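Local coordinates for protein Phi class glutathione transferase GSTF1 (Populus tremula x Populus tremuloides, PDB 4RI6) that probably catalyses the conjugation of glutathione to electrophilic substrates, releasing a halide ion, as a Phi class glutathione transferase of detoxification, at residues E148-L151 with G152-R155; K190-N193 with R194-T197. All coordinates share one frame; numbering follows the deposited sequence.

Contact 1: E148-L151 with G152-R155; sequences EQKL and GQTR
The ammonium group of Lys150 curls alongside the turn to the hydroxyl of Thr154, with NZ 2.8 Å from OG1, and so ties the last turn of helix 130-150 to the chain that leaves it. This is a helix C-terminus in the all-helical C-terminal domain of the glutathione transferase fold, and its tight part is the backbone round the carbonyl of Lys150. That oxygen accepts two bonds, from Gln153 N at 2.9 Å and from Thr154 N at 3.0 Å. The Thr154 N-H lies in the carbonyl plane, whereas Gln153 N stands well above it. One residue earlier in the helix, the carbonyl of Gln149 accepts from Gly152 N at 3.1 Å, and Glu148 O takes a weak bond from the same N-H.

Leu151 closes the buried side. Its CD2 methyl lies 3.8 Å from Arg155 O, and its side chain packs on Asn191 and Trp195 of helix 190-200, as well as on Leu157. The carboxylate of Glu148 turns to the same helix and takes the backbone N-H groups of Asn191 and Val192.

The looser, solvent side belongs to the exposed Gln153. Its chain, extended beyond CG, crosses the lysine at about a right angle; its amide joins the ammonium group through a water, which donates to OE1 and accepts from NZ. Lys150 gets there by leaving the backbone with CG opposite N (chi1 -178°) and then bending at chi2 and chi4, which brings its end round to the turn. The Lys150-Thr154 link is itself anchored to the following chain: Leu157 O is a further acceptor for NZ, and Phe156 O bonds to the threonine hydroxyl. Beside that hydroxyl, the Thr154 methyl CG2 lies 3.4 Å from Lys150 NZ.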
ATOM      1  N   GLU A 148       1.869   9.415  17.977  1.00 16.79           N
ATOM      2  CA  GLU A 148       2.323  10.248  19.090  1.00 17.44           C
ATOM      3  C   GLU A 148       3.223   9.441  20.027  1.00 18.38           C
ATOM      4  O   GLU A 148       4.237   9.926  20.496  1.00 18.81           O
ATOM      5  CB  GLU A 148       1.131  10.824  19.848  1.00 18.07           C
ATOM      6  CG  GLU A 148       1.516  11.694  21.059  1.00 18.77           C
ATOM      7  CD  GLU A 148       2.241  12.973  20.671  1.00 19.14           C
ATOM      8  OE1 GLU A 148       2.241  13.306  19.466  1.00 19.69           O
ATOM      9  OE2 GLU A 148       2.802  13.642  21.577  1.00 19.23           O
ATOM     10  N   GLN A 149       2.843   8.189  20.277  0.57 19.09           N
ATOM     11  CA  GLN A 149       3.632   7.320  21.136  0.57 21.41           C
ATOM     12  C   GLN A 149       4.963   6.945  20.457  0.57 20.95           C
ATOM     13  O   GLN A 149       6.034   7.063  21.052  0.57 20.77           O
ATOM     14  CB  GLN A 149       2.799   6.075  21.524  0.57 25.46           C
ATOM     15  CG  GLN A 149       1.569   6.427  22.410  0.57 32.63           C
ATOM     16  CD  GLN A 149       0.479   5.336  22.522  0.57 37.97           C
ATOM     17  OE1 GLN A 149       0.019   4.770  21.526  0.57 39.45           O
ATOM     18  NE2 GLN A 149       0.033   5.080  23.754  0.57 40.53           N
ATOM     19  N   LYS A 150       4.893   6.540  19.197  1.00 19.49           N
ATOM     20  CA  LYS A 150       6.069   6.176  18.419  1.00 20.02           C
ATOM     21  C   LYS A 150       7.076   7.314  18.337  1.00 18.88           C
ATOM     22  O   LYS A 150       8.292   7.115  18.495  1.00 19.24           O
ATOM     23  CB  LYS A 150       5.634   5.759  17.009  1.00 21.51           C
ATOM     24  CG  LYS A 150       6.769   5.303  16.080  1.00 22.53           C
ATOM     25  CD  LYS A 150       7.340   3.958  16.546  1.00 24.82           C
ATOM     26  CE  LYS A 150       8.492   3.422  15.666  1.00 26.87           C
ATOM     27  NZ  LYS A 150       9.729   4.209  15.798  1.00 28.93           N
ATOM     28  N   LEU A 151       6.564   8.513  18.084  1.00 17.44           N
ATOM     29  CA  LEU A 151       7.421   9.679  17.870  1.00 17.35           C
ATOM     30  C   LEU A 151       7.950  10.264  19.201  1.00 18.04           C
ATOM     31  O   LEU A 151       8.762  11.176  19.208  1.00 18.66           O
ATOM     32  CB  LEU A 151       6.675  10.726  17.041  1.00 17.05           C
ATOM     33  CG  LEU A 151       6.437  10.253  15.599  1.00 17.12           C
ATOM     34  CD1 LEU A 151       5.394  11.091  14.936  1.00 17.06           C
ATOM     35  CD2 LEU A 151       7.718  10.256  14.793  1.00 17.92           C
ATOM     36  N   GLY A 152       7.515   9.696  20.323  1.00 18.16           N
ATOM     37  CA  GLY A 152       8.177   9.944  21.591  1.00 19.55           C
ATOM     38  C   GLY A 152       9.391   9.064  21.802  1.00 20.96           C
ATOM     39  O   GLY A 152      10.191   9.327  22.699  1.00 23.67           O
ATOM     40  N   GLN A 153       9.526   8.025  20.971  1.00 19.72           N
ATOM     41  CA  GLN A 153      10.616   7.063  21.066  1.00 21.49           C
ATOM     42  C   GLN A 153      11.687   7.355  20.034  1.00 21.10           C
ATOM     43  O   GLN A 153      12.873   7.273  20.321  1.00 23.53           O
ATOM     44  CB  GLN A 153      10.076   5.638  20.875  1.00 24.44           C
ATOM     45  CG  GLN A 153       9.068   5.234  21.929  1.00 28.43           C
ATOM     46  CD  GLN A 153       8.300   3.941  21.614  1.00 34.08           C
ATOM     47  OE1 GLN A 153       8.162   3.496  20.451  1.00 36.18           O
ATOM     48  NE2 GLN A 153       7.767   3.340  22.667  1.00 36.35           N
ATOM     49  N   THR A 154      11.247   7.689  18.822  1.00 19.17           N
ATOM     50  CA  THR A 154      12.151   7.999  17.716  1.00 18.96           C
ATOM     51  C   THR A 154      11.817   9.366  17.156  1.00 18.45           C
ATOM     52  O   THR A 154      10.703   9.859  17.308  1.00 19.08           O
ATOM     53  CB  THR A 154      12.071   6.956  16.598  1.00 20.81           C
ATOM     54  OG1 THR A 154      10.722   6.826  16.164  1.00 21.17           O
ATOM     55  CG2 THR A 154      12.571   5.617  17.099  1.00 21.63           C
ATOM     56  N   ARG A 155      12.790   9.966  16.489  1.00 17.66           N
ATOM     57  CA  ARG A 155      12.632  11.301  15.951  1.00 17.33           C
ATOM     58  C   ARG A 155      11.707  11.321  14.736  1.00 17.60           C
ATOM     59  O   ARG A 155      10.906  12.244  14.557  1.00 17.57           O
ATOM     60  CB  ARG A 155      14.010  11.868  15.579  1.00 18.79           C
ATOM     61  CG  ARG A 155      14.005  13.283  15.089  1.00 20.27           C
ATOM     62  CD  ARG A 155      15.432  13.727  14.874  1.00 19.47           C
ATOM     63  NE  ARG A 155      15.497  14.935  14.069  1.00 19.53           N
ATOM     64  CZ  ARG A 155      16.489  15.251  13.242  1.00 20.58           C
ATOM     65  NH1 ARG A 155      17.543  14.466  13.108  1.00 21.14           N
ATOM     66  NH2 ARG A 155      16.420  16.376  12.550  1.00 21.70           N
TER
HETATM   67  O   HOH W   1      10.166   2.859  18.615  1.00 35.05           O
HETATM   68  O   HOH W   2      10.411  12.628  21.896  1.00 21.89           O

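Contact 2: K190-N193 with R194-T197; sequences KNVN and RWWT
Asn191 and Arg194 share a bridging water beside the first turn of the helix: it donates to Asn191 OD1 at 2.8 Å and accepts from Arg194 NH1 at 3.0 Å. The two flat groups are turned 35° apart, and the backbone oxygen of Asn191 sits over the centre of one guanidinium face, 4.0 Å above its plane. A bend at chi3 folds the arginine chain back over this carbonyl. Its second terminal nitrogen, NH2, is taken by the carbonyls of Leu151 and Arg155, with a weak bond to Thr154 O. Were Arg194 replaced by an alanine, the carbonyls of Leu151 and Arg155 would probably lose their shared donor, and Asn191 OD1 its water-mediated link.

Residues 190-197 form the first two turns of helix 190-200 in the C-terminal domain of the glutathione transferase fold, and the carbonyls of Lys190 to Asn193 are all used by i to i+4 bonds. Trp195 N meets Asn191 O almost straight (174°), and Trp196 N binds Val192 O at 2.8 Å. Asn193 O carries two bonds, from Thr197 N at 2.9 Å and from the Thr197 hydroxyl, whose OG1 lies 2.8 Å away; the donors arrive from opposite faces of the carbonyl plane. The hydroxyl can turn back on this oxygen because OG1 stands beside the threonine's own N (chi1 -60°).

On the buried side, Val192 and Trp195 run alongside each other, pointing the same way, with CG1 4.1 Å from CE3. Val192 O lies at the indole edge, in its plane. The indole N-H of Trp195 is satisfied by Asp166 OD1, and the Trp196 ring packs on Leu170, Asp174 and Val177 of helix 164-179.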
ATOM      1  N   LYS A 190       1.886  16.717  20.693  1.00 18.78           N
ATOM      2  CA  LYS A 190       3.181  17.384  20.731  0.63 21.02           C
ATOM      3  C   LYS A 190       4.269  16.675  19.925  1.00 19.25           C
ATOM      4  O   LYS A 190       4.998  17.329  19.191  1.00 19.37           O
ATOM      5  CB  LYS A 190       3.644  17.603  22.189  0.63 24.86           C
ATOM      6  CG  LYS A 190       4.190  16.402  22.939  0.63 27.98           C
ATOM      7  CD  LYS A 190       4.855  16.840  24.243  0.63 30.34           C
ATOM      8  CE  LYS A 190       5.455  15.655  24.985  0.63 31.31           C
ATOM      9  NZ  LYS A 190       4.395  14.810  25.586  0.63 33.51           N
ATOM     10  N   ASN A 191       4.390  15.359  20.020  1.00 17.07           N
ATOM     11  CA  ASN A 191       5.425  14.679  19.239  1.00 16.35           C
ATOM     12  C   ASN A 191       5.097  14.677  17.743  1.00 16.94           C
ATOM     13  O   ASN A 191       5.981  14.846  16.919  1.00 16.82           O
ATOM     14  CB  ASN A 191       5.637  13.246  19.726  1.00 16.78           C
ATOM     15  CG  ASN A 191       6.079  13.171  21.164  1.00 18.33           C
ATOM     16  OD1 ASN A 191       6.741  14.076  21.684  1.00 19.46           O
ATOM     17  ND2 ASN A 191       5.709  12.086  21.819  1.00 19.68           N
ATOM     18  N   VAL A 192       3.829  14.460  17.403  1.00 16.69           N
ATOM     19  CA  VAL A 192       3.383  14.519  16.009  1.00 15.74           C
ATOM     20  C   VAL A 192       3.632  15.910  15.454  1.00 16.54           C
ATOM     21  O   VAL A 192       4.071  16.063  14.325  1.00 16.58           O
ATOM     22  CB  VAL A 192       1.886  14.130  15.892  1.00 16.43           C
ATOM     23  CG1 VAL A 192       1.321  14.438  14.506  1.00 16.95           C
ATOM     24  CG2 VAL A 192       1.750  12.661  16.184  1.00 16.80           C
ATOM     25  N   ASN A 193       3.374  16.928  16.259  1.00 17.57           N
ATOM     26  CA  ASN A 193       3.587  18.284  15.802  1.00 17.80           C
ATOM     27  C   ASN A 193       5.065  18.573  15.545  1.00 17.71           C
ATOM     28  O   ASN A 193       5.415  19.224  14.577  1.00 17.67           O
ATOM     29  CB  ASN A 193       3.008  19.285  16.809  1.00 18.86           C
ATOM     30  CG  ASN A 193       3.191  20.705  16.357  1.00 21.03           C
ATOM     31  OD1 ASN A 193       2.528  21.175  15.436  1.00 22.47           O
ATOM     32  ND2 ASN A 193       4.100  21.397  17.010  1.00 21.78           N
ATOM     33  N   ARG A 194       5.935  18.053  16.398  1.00 17.01           N
ATOM     34  CA  ARG A 194       7.380  18.206  16.215  1.00 17.08           C
ATOM     35  C   ARG A 194       7.817  17.576  14.897  1.00 17.25           C
ATOM     36  O   ARG A 194       8.513  18.195  14.068  1.00 18.30           O
ATOM     37  CB  ARG A 194       8.134  17.555  17.368  1.00 17.69           C
ATOM     38  CG  ARG A 194       9.636  17.646  17.247  1.00 17.85           C
ATOM     39  CD  ARG A 194      10.308  16.539  17.991  1.00 17.96           C
ATOM     40  NE  ARG A 194      10.157  15.257  17.294  1.00 18.20           N
ATOM     41  CZ  ARG A 194       9.766  14.128  17.858  1.00 18.17           C
ATOM     42  NH1 ARG A 194       9.402  14.089  19.139  1.00 17.67           N
ATOM     43  NH2 ARG A 194       9.706  13.029  17.125  1.00 17.96           N
ATOM     44  N   TRP A 195       7.412  16.327  14.731  1.00 17.25           N
ATOM     45  CA  TRP A 195       7.683  15.572  13.527  1.00 17.45           C
ATOM     46  C   TRP A 195       7.155  16.306  12.297  1.00 18.06           C
ATOM     47  O   TRP A 195       7.885  16.480  11.329  1.00 18.22           O
ATOM     48  CB  TRP A 195       7.040  14.203  13.667  1.00 16.97           C
ATOM     49  CG  TRP A 195       6.905  13.358  12.443  1.00 16.92           C
ATOM     50  CD1 TRP A 195       7.886  12.650  11.817  1.00 17.52           C
ATOM     51  CD2 TRP A 195       5.687  13.049  11.756  1.00 16.96           C
ATOM     52  NE1 TRP A 195       7.354  11.933  10.770  1.00 16.68           N
ATOM     53  CE2 TRP A 195       6.008  12.160  10.709  1.00 16.97           C
ATOM     54  CE3 TRP A 195       4.361  13.445  11.920  1.00 18.18           C
ATOM     55  CZ2 TRP A 195       5.040  11.642   9.830  1.00 17.87           C
ATOM     56  CZ3 TRP A 195       3.397  12.940  11.038  1.00 18.42           C
ATOM     57  CH2 TRP A 195       3.749  12.040  10.013  1.00 18.31           C
ATOM     58  N   TRP A 196       5.893  16.734  12.352  1.00 18.34           N
ATOM     59  CA  TRP A 196       5.285  17.448  11.237  1.00 17.85           C
ATOM     60  C   TRP A 196       6.106  18.695  10.872  1.00 18.45           C
ATOM     61  O   TRP A 196       6.345  18.996   9.685  1.00 18.94           O
ATOM     62  CB  TRP A 196       3.837  17.856  11.535  1.00 18.56           C
ATOM     63  CG  TRP A 196       3.313  18.553  10.332  1.00 18.92           C
ATOM     64  CD1 TRP A 196       3.050  19.872  10.205  1.00 20.53           C
ATOM     65  CD2 TRP A 196       3.095  17.974   9.042  1.00 19.20           C
ATOM     66  NE1 TRP A 196       2.667  20.159   8.929  1.00 21.19           N
ATOM     67  CE2 TRP A 196       2.693  19.011   8.186  1.00 20.38           C
ATOM     68  CE3 TRP A 196       3.206  16.682   8.528  1.00 20.04           C
ATOM     69  CZ2 TRP A 196       2.396  18.798   6.851  1.00 20.53           C
ATOM     70  CZ3 TRP A 196       2.905  16.475   7.210  1.00 20.60           C
ATOM     71  CH2 TRP A 196       2.501  17.524   6.386  1.00 21.24           C
ATOM     72  N   THR A 197       6.538  19.418  11.898  1.00 19.34           N
ATOM     73  CA  THR A 197       7.332  20.614  11.690  1.00 20.62           C
ATOM     74  C   THR A 197       8.635  20.253  10.999  1.00 19.93           C
ATOM     75  O   THR A 197       9.030  20.907  10.045  1.00 20.85           O
ATOM     76  CB  THR A 197       7.601  21.319  13.023  1.00 22.43           C
ATOM     77  OG1 THR A 197       6.357  21.695  13.624  1.00 23.20           O
ATOM     78  CG2 THR A 197       8.407  22.556  12.821  1.00 23.07           C
TER
HETATM   79  O   HOH W   3       8.425  16.179  21.060  1.00 19.08           O

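How the contacts relate
From the N terminus, the chain passes through the thioredoxin-like domain and well into the helical C-terminal domain before helix 130-150 ends in contact 1, a local turn from which a loop leads to helix 164-179. Contact 2 comes later, within helix 190-200. The two follow in series, neither nesting nor crossing, and each joins adjoining residues without enclosing a loop. Their centres are nonetheless about 9 Å apart, and they meet directly: Gly152 CA lies 3.3 Å from Asn191 ND2. Polar links from Glu148 and Arg194 join the end of helix 130-150 and its turn to the start of helix 190-200, away from the residues known to bind glutathione.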